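Local coordinates for URE2 protein (Saccharomyces cerevisiae, PDB 1K0D) that represses nitrogen catabolism genes by holding GATA transcriptional activators in the cytoplasm, and reduces peroxide with glutathione through its GST-like region, at residues T9-E14 and I75-D80; G31-I36 and A89-L94; S127-M132 and R159-V164; H138-H143 and S149-Y154. All coordinates share one frame; numbering follows the deposited sequence.

Interaction 1. Residues T9-E14 and I75-D80; sequences TKFFQE and IDHGMD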
# COMPACT_ATOMS: atom_id res chain seq x y z
N THR B 9 -9.56 -0.92 26.98
CA THR B 9 -10.50 0.12 27.37
C THR B 9 -9.85 1.05 28.38
O THR B 9 -10.00 2.28 28.30
CB THR B 9 -11.77 -0.48 28.00
OG1 THR B 9 -12.39 -1.38 27.07
CG2 THR B 9 -12.76 0.62 28.35
N LYS B 10 -9.12 0.47 29.33
CA LYS B 10 -8.45 1.25 30.35
C LYS B 10 -7.42 2.17 29.71
O LYS B 10 -7.30 3.34 30.09
CB LYS B 10 -7.77 0.33 31.37
CG LYS B 10 -7.38 1.04 32.66
CD LYS B 10 -6.77 0.07 33.67
CE LYS B 10 -6.62 0.71 35.04
NZ LYS B 10 -5.79 1.94 34.99
N PHE B 11 -6.68 1.64 28.74
CA PHE B 11 -5.65 2.43 28.06
C PHE B 11 -6.22 3.71 27.48
O PHE B 11 -5.62 4.78 27.60
CB PHE B 11 -5.01 1.62 26.92
CG PHE B 11 -4.05 2.42 26.08
CD1 PHE B 11 -2.84 2.87 26.62
CD2 PHE B 11 -4.37 2.76 24.77
CE1 PHE B 11 -1.97 3.64 25.86
CE2 PHE B 11 -3.50 3.53 24.00
CZ PHE B 11 -2.29 3.98 24.55
N PHE B 12 -7.38 3.61 26.84
CA PHE B 12 -8.01 4.79 26.25
C PHE B 12 -8.69 5.67 27.29
O PHE B 12 -9.30 6.68 26.94
CB PHE B 12 -9.00 4.38 25.16
CG PHE B 12 -8.35 3.82 23.93
CD1 PHE B 12 -8.08 2.46 23.83
CD2 PHE B 12 -7.96 4.65 22.88
CE1 PHE B 12 -7.44 1.94 22.71
CE2 PHE B 12 -7.32 4.14 21.76
CZ PHE B 12 -7.06 2.78 21.67
N GLN B 13 -8.60 5.27 28.55
CA GLN B 13 -9.19 6.06 29.63
C GLN B 13 -8.28 7.27 29.83
O GLN B 13 -8.73 8.42 29.82
CB GLN B 13 -9.24 5.26 30.93
CG GLN B 13 -10.22 4.09 30.95
CD GLN B 13 -11.67 4.55 31.00
OE1 GLN B 13 -12.20 5.10 30.04
NE2 GLN B 13 -12.33 4.31 32.13
N GLU B 14 -6.99 7.00 30.00
CA GLU B 14 -5.99 8.04 30.19
C GLU B 14 -4.76 7.73 29.33
O GLU B 14 -3.88 6.96 29.73
CB GLU B 14 -5.60 8.12 31.67
CG GLU B 14 -5.27 6.78 32.31
CD GLU B 14 -4.96 6.90 33.80
OE1 GLU B 14 -3.98 7.59 34.15
OE2 GLU B 14 -5.70 6.30 34.61
N ILE B 75 -0.51 5.34 17.41
CA ILE B 75 -1.11 6.54 17.95
C ILE B 75 0.02 7.53 18.19
O ILE B 75 0.95 7.26 18.95
CB ILE B 75 -1.88 6.26 19.25
CG1 ILE B 75 -3.02 5.27 18.98
CG2 ILE B 75 -2.46 7.55 19.79
CD1 ILE B 75 -3.97 5.07 20.16
N ASP B 76 -0.07 8.68 17.53
CA ASP B 76 0.92 9.73 17.67
C ASP B 76 0.36 10.68 18.74
O ASP B 76 -0.31 11.66 18.42
CB ASP B 76 1.08 10.46 16.33
CG ASP B 76 2.20 11.48 16.35
OD1 ASP B 76 2.39 12.13 17.40
OD2 ASP B 76 2.88 11.65 15.30
N HIS B 77 0.63 10.37 20.00
CA HIS B 77 0.13 11.17 21.12
C HIS B 77 0.42 12.65 21.01
O HIS B 77 -0.45 13.48 21.30
CB HIS B 77 0.68 10.63 22.44
CG HIS B 77 0.33 9.20 22.69
ND1 HIS B 77 -0.97 8.76 22.76
CD2 HIS B 77 1.11 8.10 22.81
CE1 HIS B 77 -0.98 7.45 22.91
NE2 HIS B 77 0.27 7.02 22.95
N GLY B 78 1.64 12.99 20.60
CA GLY B 78 2.01 14.38 20.46
C GLY B 78 1.12 15.14 19.50
O GLY B 78 0.97 16.36 19.61
N MET B 79 0.52 14.43 18.55
CA MET B 79 -0.37 15.08 17.59
C MET B 79 -1.83 14.83 17.94
O MET B 79 -2.61 14.35 17.12
CB MET B 79 -0.06 14.59 16.16
CG MET B 79 1.30 15.05 15.65
SD MET B 79 1.63 14.55 13.93
CE MET B 79 0.90 15.93 13.03
N ASP B 80 -2.19 15.18 19.17
CA ASP B 80 -3.55 15.03 19.68
C ASP B 80 -4.08 13.62 19.50
O ASP B 80 -5.23 13.41 19.10
CB ASP B 80 -4.48 16.03 18.98
CG ASP B 80 -5.83 16.14 19.68
OD1 ASP B 80 -6.70 16.88 19.17
OD2 ASP B 80 -6.00 15.50 20.74
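Phe11 and Phe12, consecutive residues where helix 7-11 gives way to a turn, reach across to Ile75 and His77 at the end of strand 73-76. Apolar contact dominates, and one methyl group receives most of it. CD1 of Ile75 lies 3.8 Å from CE2 of Phe12 and is also close to CZ of that ring. The same methyl sits at the edge of the Phe11 ring, near its plane, 4.2 Å from CE2 of Phe11. The two phenyl rings reach a common target because their first torsions differ: Phe11 carries CG anti to its backbone N (chi1 174°), whereas Phe12 turns CG anti to the carbonyl carbon (chi1 -69°).

Strand 73-76 belongs to the mixed four-stranded sheet of the thioredoxin-like domain with which GST-family proteins begin. The contact joins helix 7-11, which precedes the first strand, 20-24, to that sheet. Val65 of helix 60-65 touches both Phe12 and Ile75, so these two residues share a third apolar neighbour.

A second contact of Phe11 is with an aromatic ring. CZ of Phe11 approaches the edge of the His77 imidazole, with 4.1 Å between CZ of Phe11 and CE1 of His77, the two side chains arriving from opposite directions.

Hydrogen bonding fixes the imidazole from beyond the two segments. NE2 of His77 pairs with OG1 of Thr21 on strand 20-24, and ND1 of His77 pairs with OD1 of Asn81, so both ring nitrogens are engaged while the carbon between them meets Phe11.

Interaction 2. Residues G31-I36 and A89-L94; sequences GFKVAI and AILLHL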
# COMPACT_ATOMS: atom_id res chain seq x y z
N GLY B 31 3.86 -5.53 12.03
CA GLY B 31 4.03 -4.83 13.29
C GLY B 31 5.50 -4.53 13.48
O GLY B 31 5.87 -3.40 13.81
N PHE B 32 6.35 -5.53 13.26
CA PHE B 32 7.79 -5.34 13.41
C PHE B 32 8.33 -4.37 12.37
O PHE B 32 9.37 -3.74 12.59
CB PHE B 32 8.52 -6.69 13.32
CG PHE B 32 8.25 -7.59 14.49
CD1 PHE B 32 7.07 -8.34 14.56
CD2 PHE B 32 9.15 -7.66 15.55
CE1 PHE B 32 6.79 -9.14 15.67
CE2 PHE B 32 8.88 -8.46 16.67
CZ PHE B 32 7.70 -9.21 16.73
N LYS B 33 7.64 -4.24 11.24
CA LYS B 33 8.08 -3.32 10.19
C LYS B 33 8.01 -1.90 10.74
O LYS B 33 8.88 -1.08 10.46
CB LYS B 33 7.19 -3.42 8.95
CG LYS B 33 7.63 -2.51 7.82
CD LYS B 33 6.53 -2.24 6.81
CE LYS B 33 5.98 -3.52 6.21
NZ LYS B 33 4.84 -3.23 5.29
N VAL B 34 6.96 -1.61 11.51
CA VAL B 34 6.80 -0.28 12.08
C VAL B 34 7.76 -0.11 13.27
O VAL B 34 8.36 0.94 13.43
CB VAL B 34 5.34 -0.03 12.56
CG1 VAL B 34 5.25 1.28 13.30
CG2 VAL B 34 4.39 0.01 11.34
N ALA B 35 7.90 -1.16 14.08
CA ALA B 35 8.79 -1.11 15.23
C ALA B 35 10.20 -0.79 14.75
O ALA B 35 10.90 0.03 15.35
CB ALA B 35 8.78 -2.46 15.97
N ILE B 36 10.62 -1.41 13.66
CA ILE B 36 11.94 -1.17 13.10
C ILE B 36 12.17 0.30 12.73
O ILE B 36 13.18 0.89 13.11
CB ILE B 36 12.17 -2.05 11.85
CG1 ILE B 36 12.41 -3.50 12.28
CG2 ILE B 36 13.35 -1.51 11.04
CD1 ILE B 36 12.56 -4.46 11.14
N ALA B 89 1.35 3.58 5.54
CA ALA B 89 1.03 4.96 5.89
C ALA B 89 1.78 5.35 7.16
O ALA B 89 2.20 6.50 7.31
CB ALA B 89 -0.49 5.12 6.10
N ILE B 90 1.95 4.40 8.07
CA ILE B 90 2.68 4.68 9.30
C ILE B 90 4.13 5.06 8.98
O ILE B 90 4.66 6.03 9.52
CB ILE B 90 2.64 3.46 10.27
CG1 ILE B 90 1.20 3.26 10.79
CG2 ILE B 90 3.56 3.69 11.46
CD1 ILE B 90 1.01 2.01 11.62
N LEU B 91 4.77 4.31 8.07
CA LEU B 91 6.16 4.60 7.70
C LEU B 91 6.31 5.98 7.09
O LEU B 91 7.24 6.72 7.47
CB LEU B 91 6.70 3.56 6.70
CG LEU B 91 6.81 2.10 7.18
CD1 LEU B 91 7.82 1.36 6.31
CD2 LEU B 91 7.23 2.07 8.64
N LEU B 92 5.42 6.34 6.17
CA LEU B 92 5.49 7.65 5.55
C LEU B 92 5.26 8.74 6.59
O LEU B 92 5.85 9.80 6.53
CB LEU B 92 4.48 7.78 4.40
CG LEU B 92 4.80 6.97 3.14
CD1 LEU B 92 3.78 7.30 2.05
CD2 LEU B 92 6.22 7.28 2.66
N HIS B 93 4.39 8.47 7.56
CA HIS B 93 4.14 9.46 8.59
C HIS B 93 5.41 9.67 9.42
O HIS B 93 5.79 10.80 9.72
CB HIS B 93 3.00 9.01 9.50
CG HIS B 93 2.63 10.02 10.53
ND1 HIS B 93 3.02 9.92 11.85
CD2 HIS B 93 1.92 11.17 10.43
CE1 HIS B 93 2.57 10.97 12.52
NE2 HIS B 93 1.91 11.75 11.68
N LEU B 94 6.07 8.57 9.77
CA LEU B 94 7.30 8.65 10.56
C LEU B 94 8.46 9.36 9.88
O LEU B 94 9.09 10.24 10.49
CB LEU B 94 7.73 7.25 11.00
CG LEU B 94 6.72 6.58 11.95
CD1 LEU B 94 7.26 5.23 12.40
CD2 LEU B 94 6.49 7.48 13.16
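Val34 and Ile90 meet where helices 29-40 and 87-102 lie side by side; the axes of segments 31-36 and 89-94 approach to 9.9 Å and run 5° from parallel. From CB of Val34 two methyls diverge. CG1, anti to the backbone N (chi1 173°), presses on CG2 of Ile90 at 3.5 Å, a tight fit for two methyl groups. CG2 of Val34 settles between both arms of the isoleucine: it is 3.8 Å from CG2 of Ile90 and 3.9 Å from CD1 of Ile90, with CB of Ile90 close behind. The valine fork thus straddles the isoleucine branch, the two side chains crossing nearly at right angles. Pro72 packs against Val34 from a neighbouring loop.

The next residue, Leu91, uses its two methyls on different neighbours. CD1 of Leu91 touches the aliphatic shaft of Lys33, 3.9 Å from CD of Lys33, again at about a right angle. CD2 of Leu91 reaches the backbone instead, 4.0 Å from O of Lys33 and near CA of Val34.

The lysine shaft is bent at its third torsion (chi3 -57°), and its ammonium end continues past the leucine to a hydrogen bond between NZ of Lys33 and OG of Ser87. A weak bond to OD1 of Asn30 adds a second polar partner, and both residues belong to the glutathione site. Two nearly parallel helices, packed by branched aliphatic residues and bordering that site, are characteristic of the thioredoxin-like N-terminal domain of the GST superfamily.

Interaction 3. Residues S127-M132 and R159-V164; sequences SGHAPM and RRVYGV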
# COMPACT_ATOMS: atom_id res chain seq x y z
N SER B 127 1.69 -4.11 -1.10
CA SER B 127 0.64 -4.60 -1.98
C SER B 127 0.94 -5.84 -2.81
O SER B 127 0.02 -6.61 -3.11
CB SER B 127 0.19 -3.46 -2.90
OG SER B 127 -0.15 -2.31 -2.13
N GLY B 128 2.19 -6.04 -3.20
CA GLY B 128 2.51 -7.20 -4.01
C GLY B 128 3.31 -8.31 -3.34
O GLY B 128 3.28 -9.46 -3.77
N HIS B 129 4.02 -7.95 -2.28
CA HIS B 129 4.86 -8.87 -1.53
C HIS B 129 4.13 -9.48 -0.32
O HIS B 129 3.83 -10.68 -0.31
CB HIS B 129 6.11 -8.08 -1.10
CG HIS B 129 7.02 -8.79 -0.15
ND1 HIS B 129 7.03 -8.52 1.21
CD2 HIS B 129 8.01 -9.69 -0.36
CE1 HIS B 129 8.00 -9.21 1.78
NE2 HIS B 129 8.61 -9.93 0.85
N ALA B 130 3.82 -8.66 0.68
CA ALA B 130 3.16 -9.13 1.88
C ALA B 130 1.84 -9.86 1.66
O ALA B 130 1.62 -10.93 2.22
CB ALA B 130 2.96 -7.96 2.85
N PRO B 131 0.93 -9.29 0.84
CA PRO B 131 -0.35 -9.97 0.62
C PRO B 131 -0.18 -11.38 0.06
O PRO B 131 -0.89 -12.30 0.45
CB PRO B 131 -1.07 -9.04 -0.36
CG PRO B 131 -0.52 -7.69 0.01
CD PRO B 131 0.95 -7.97 0.19
N MET B 132 0.77 -11.54 -0.87
CA MET B 132 1.02 -12.82 -1.50
C MET B 132 1.62 -13.83 -0.52
O MET B 132 1.26 -15.01 -0.54
CB MET B 132 1.94 -12.64 -2.71
CG MET B 132 1.32 -11.80 -3.82
SD MET B 132 -0.21 -12.52 -4.47
CE MET B 132 -1.45 -11.50 -3.67
N ARG B 159 8.09 -16.03 -5.17
CA ARG B 159 9.43 -16.21 -5.74
C ARG B 159 9.62 -15.21 -6.86
O ARG B 159 10.73 -14.71 -7.09
CB ARG B 159 9.62 -17.61 -6.32
CG ARG B 159 9.84 -18.71 -5.31
CD ARG B 159 10.14 -20.02 -6.03
NE ARG B 159 9.49 -21.15 -5.37
CZ ARG B 159 9.95 -21.76 -4.29
NH1 ARG B 159 11.08 -21.37 -3.73
NH2 ARG B 159 9.26 -22.75 -3.76
N ARG B 160 8.54 -14.93 -7.57
CA ARG B 160 8.59 -13.97 -8.66
C ARG B 160 8.92 -12.57 -8.12
O ARG B 160 9.82 -11.91 -8.63
CB ARG B 160 7.25 -13.95 -9.40
CG ARG B 160 7.19 -12.91 -10.51
CD ARG B 160 5.76 -12.64 -10.94
NE ARG B 160 5.67 -11.34 -11.57
CZ ARG B 160 5.30 -10.22 -10.95
NH1 ARG B 160 4.98 -10.23 -9.67
NH2 ARG B 160 5.29 -9.07 -11.62
N VAL B 161 8.21 -12.13 -7.09
CA VAL B 161 8.47 -10.80 -6.55
C VAL B 161 9.86 -10.72 -5.94
O VAL B 161 10.51 -9.67 -6.00
CB VAL B 161 7.39 -10.36 -5.52
CG1 VAL B 161 6.03 -10.28 -6.21
CG2 VAL B 161 7.32 -11.32 -4.36
N TYR B 162 10.34 -11.83 -5.37
CA TYR B 162 11.69 -11.82 -4.81
C TYR B 162 12.70 -11.73 -5.93
O TYR B 162 13.79 -11.18 -5.76
CB TYR B 162 11.94 -13.05 -3.94
CG TYR B 162 11.65 -12.78 -2.47
CD1 TYR B 162 10.43 -13.11 -1.90
CD2 TYR B 162 12.58 -12.11 -1.68
CE1 TYR B 162 10.13 -12.79 -0.58
CE2 TYR B 162 12.30 -11.78 -0.35
CZ TYR B 162 11.07 -12.13 0.19
OH TYR B 162 10.78 -11.80 1.50
N GLY B 163 12.34 -12.24 -7.10
CA GLY B 163 13.23 -12.17 -8.24
C GLY B 163 13.36 -10.72 -8.70
O GLY B 163 14.41 -10.30 -9.17
N VAL B 164 12.27 -9.95 -8.57
CA VAL B 164 12.29 -8.54 -8.95
C VAL B 164 13.26 -7.79 -8.03
O VAL B 164 14.03 -6.94 -8.48
CB VAL B 164 10.88 -7.90 -8.82
CG1 VAL B 164 10.94 -6.42 -9.14
CG2 VAL B 164 9.91 -8.60 -9.77
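The hydroxyl of Tyr162 is gripped by two groups: NE2 of His129 donates to OH of Tyr162 over 2.9 Å, and OD1 of Asn223 forms another hydrogen bond to that oxygen. The imidazole bond is almost straight, with an N-H...O angle of 173°, and the oxygen lies in the plane of the His129 ring. Having CG anti to the backbone N (chi1 172°) carries the imidazole out toward helix 148-176. On its other side, ND1 of His129 is hydrogen-bonded to OE1 of Gln125, one turn earlier, so the ring is held at both nitrogens and its rotation is fixed. The rings of His129 and Tyr162 meet obliquely.

Beside this bond Val161 supplies van der Waals contact: its CG1 rests 3.8 Å from the carbonyl O of Gly128, while CG2 of Val161 approaches the imidazole edge, 4.4 Å from CD2 of His129.

Helix 112-142 is irregular here, with a wider pi-type turn and a kink at Pro131. Segments 127-132 and 159-164 cross at -145°, roughly antiparallel, within the all-helical GST C-terminal domain. Phe219 meets His129 edge-to-face there, the Trp222 ring also touches it, and the second subunit reaches Ser127 through its Thr126.

Interaction 4. Residues H138-H143 and S149-Y154; sequences HFRYFH and SAVERY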
# COMPACT_ATOMS: atom_id res chain seq x y z
N HIS B 138 -1.61 -18.97 4.04
CA HIS B 138 -2.99 -19.40 4.29
C HIS B 138 -3.34 -20.75 3.67
O HIS B 138 -3.81 -21.65 4.36
CB HIS B 138 -3.99 -18.36 3.78
CG HIS B 138 -5.42 -18.77 3.97
ND1 HIS B 138 -6.03 -18.75 5.21
CD2 HIS B 138 -6.32 -19.29 3.11
CE1 HIS B 138 -7.25 -19.26 5.10
NE2 HIS B 138 -7.45 -19.59 3.84
N PHE B 139 -3.13 -20.90 2.36
CA PHE B 139 -3.47 -22.16 1.70
C PHE B 139 -2.55 -23.31 2.08
O PHE B 139 -2.95 -24.47 2.01
CB PHE B 139 -3.50 -21.98 0.18
CG PHE B 139 -4.68 -21.17 -0.29
CD1 PHE B 139 -4.53 -19.84 -0.67
CD2 PHE B 139 -5.95 -21.74 -0.30
CE1 PHE B 139 -5.64 -19.08 -1.06
CE2 PHE B 139 -7.06 -20.99 -0.69
CZ PHE B 139 -6.90 -19.65 -1.06
N ARG B 140 -1.33 -23.00 2.47
CA ARG B 140 -0.40 -24.04 2.86
C ARG B 140 -0.74 -24.56 4.25
O ARG B 140 -0.63 -25.76 4.50
CB ARG B 140 1.03 -23.49 2.85
CG ARG B 140 2.08 -24.46 3.41
CD ARG B 140 2.47 -25.52 2.40
NE ARG B 140 3.28 -26.58 2.99
CZ ARG B 140 2.81 -27.53 3.80
NH1 ARG B 140 3.62 -28.45 4.30
NH2 ARG B 140 1.52 -27.57 4.10
N TYR B 141 -1.20 -23.68 5.14
CA TYR B 141 -1.48 -24.09 6.51
C TYR B 141 -2.86 -23.90 7.14
O TYR B 141 -3.24 -24.68 8.01
CB TYR B 141 -0.50 -23.42 7.46
CG TYR B 141 0.96 -23.67 7.16
CD1 TYR B 141 1.74 -22.69 6.54
CD2 TYR B 141 1.57 -24.87 7.52
CE1 TYR B 141 3.10 -22.91 6.29
CE2 TYR B 141 2.92 -25.09 7.27
CZ TYR B 141 3.68 -24.11 6.65
OH TYR B 141 5.01 -24.34 6.38
N PHE B 142 -3.61 -22.89 6.73
CA PHE B 142 -4.87 -22.62 7.40
C PHE B 142 -6.20 -22.71 6.66
O PHE B 142 -7.24 -22.41 7.25
CB PHE B 142 -4.79 -21.23 8.06
CG PHE B 142 -3.50 -20.98 8.79
CD1 PHE B 142 -2.48 -20.24 8.21
CD2 PHE B 142 -3.30 -21.51 10.07
CE1 PHE B 142 -1.27 -20.01 8.89
CE2 PHE B 142 -2.09 -21.30 10.76
CZ PHE B 142 -1.08 -20.54 10.16
N HIS B 143 -6.20 -23.12 5.40
CA HIS B 143 -7.46 -23.18 4.69
C HIS B 143 -8.32 -24.38 5.11
O HIS B 143 -7.80 -25.39 5.59
CB HIS B 143 -7.21 -23.21 3.18
CG HIS B 143 -8.40 -22.79 2.37
ND1 HIS B 143 -8.99 -23.61 1.43
CD2 HIS B 143 -9.12 -21.65 2.39
CE1 HIS B 143 -10.02 -22.98 0.89
NE2 HIS B 143 -10.13 -21.79 1.46
N SER B 149 -3.19 -26.39 -6.02
CA SER B 149 -3.10 -25.38 -7.07
C SER B 149 -3.03 -23.98 -6.48
O SER B 149 -2.40 -23.10 -7.05
CB SER B 149 -4.29 -25.50 -8.03
OG SER B 149 -5.52 -25.42 -7.34
N ALA B 150 -3.68 -23.77 -5.33
CA ALA B 150 -3.66 -22.47 -4.68
C ALA B 150 -2.28 -22.22 -4.08
O ALA B 150 -1.72 -21.12 -4.21
CB ALA B 150 -4.73 -22.41 -3.60
N VAL B 151 -1.72 -23.23 -3.43
CA VAL B 151 -0.40 -23.12 -2.82
C VAL B 151 0.63 -22.74 -3.87
O VAL B 151 1.40 -21.80 -3.68
CB VAL B 151 0.04 -24.44 -2.14
CG1 VAL B 151 1.50 -24.33 -1.65
CG2 VAL B 151 -0.88 -24.76 -0.99
N GLU B 152 0.64 -23.48 -4.97
CA GLU B 152 1.58 -23.23 -6.06
C GLU B 152 1.42 -21.83 -6.68
O GLU B 152 2.40 -21.18 -7.03
CB GLU B 152 1.43 -24.30 -7.13
CG GLU B 152 2.38 -24.17 -8.30
CD GLU B 152 2.27 -25.33 -9.29
OE1 GLU B 152 1.15 -25.59 -9.78
OE2 GLU B 152 3.30 -25.97 -9.58
N ARG B 153 0.18 -21.38 -6.82
CA ARG B 153 -0.08 -20.06 -7.40
C ARG B 153 0.62 -18.97 -6.60
O ARG B 153 1.37 -18.16 -7.14
CB ARG B 153 -1.59 -19.79 -7.45
CG ARG B 153 -1.97 -18.35 -7.80
CD ARG B 153 -3.48 -18.18 -7.73
NE ARG B 153 -3.87 -16.77 -7.79
CZ ARG B 153 -3.78 -16.01 -8.87
NH1 ARG B 153 -3.31 -16.51 -10.00
NH2 ARG B 153 -4.16 -14.74 -8.81
N TYR B 154 0.38 -18.95 -5.29
CA TYR B 154 0.97 -17.94 -4.44
C TYR B 154 2.45 -18.10 -4.12
O TYR B 154 3.17 -17.11 -3.98
CB TYR B 154 0.14 -17.82 -3.16
CG TYR B 154 -1.25 -17.34 -3.48
CD1 TYR B 154 -2.35 -18.19 -3.38
CD2 TYR B 154 -1.46 -16.04 -3.97
CE1 TYR B 154 -3.62 -17.77 -3.77
CE2 TYR B 154 -2.72 -15.61 -4.37
CZ TYR B 154 -3.80 -16.48 -4.26
OH TYR B 154 -5.04 -16.05 -4.65
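Ala150 sets its CB over one face of the Phe139 ring, 3.7 Å from the ring centroid and 19° off the normal, a CH-pi contact. The small methyl is the bump, and the flat ring receives it. Its nearest atom is CG of Phe139 at 3.5 Å, so the methyl lies toward the backbone side of the ring. CD2 of His138 lies over the centre of the opposite face. Phe139 has CG anti to the carbonyl carbon (chi1 -71°), which sets the ring against Ala150 and Tyr154.

Val151 fills the hollow beside the Phe139 backbone. CG2 of Val151 lies 3.7 Å from O of Phe139 and 4.0 Å from CB of Phe139, and CG1 of Val151 meets CD of Arg140.

One turn further, the rings of Phe139 and Tyr154 meet rim to rim, their planes within 4° of each other and CE1 of Phe139 3.6 Å from CE1 of Tyr154.

The two segments form a helical hairpin of the GST C-terminal domain, with only five residues between them. Between side chains the contact is apolar, whereas the tyrosine hydroxyl bonds to Gln135 of the second subunit, so the hairpin presents a polar group to the dimer interface.

The four contacts follow the chain from the thioredoxin-like N-terminal domain into the helical C-terminal domain. Interactions 1 and 2 alternate in sequence and lie about 18 Å apart between centres; they touch where Asp76 and Met79 meet His93 of helix 87-102. Interactions 3 and 4 share helices 112-142 and 148-176, with 4 nested inside the loop that 3 closes; their centres are about 15 Å apart, and Met132 touches Tyr154. Between the domains, interactions 2 and 3 approach to about 6 Å at their nearest atoms. Interactions 2, 3 and 4 all reach the second subunit, so it is met by both domains, while glutathione lies near interactions 2 and 3.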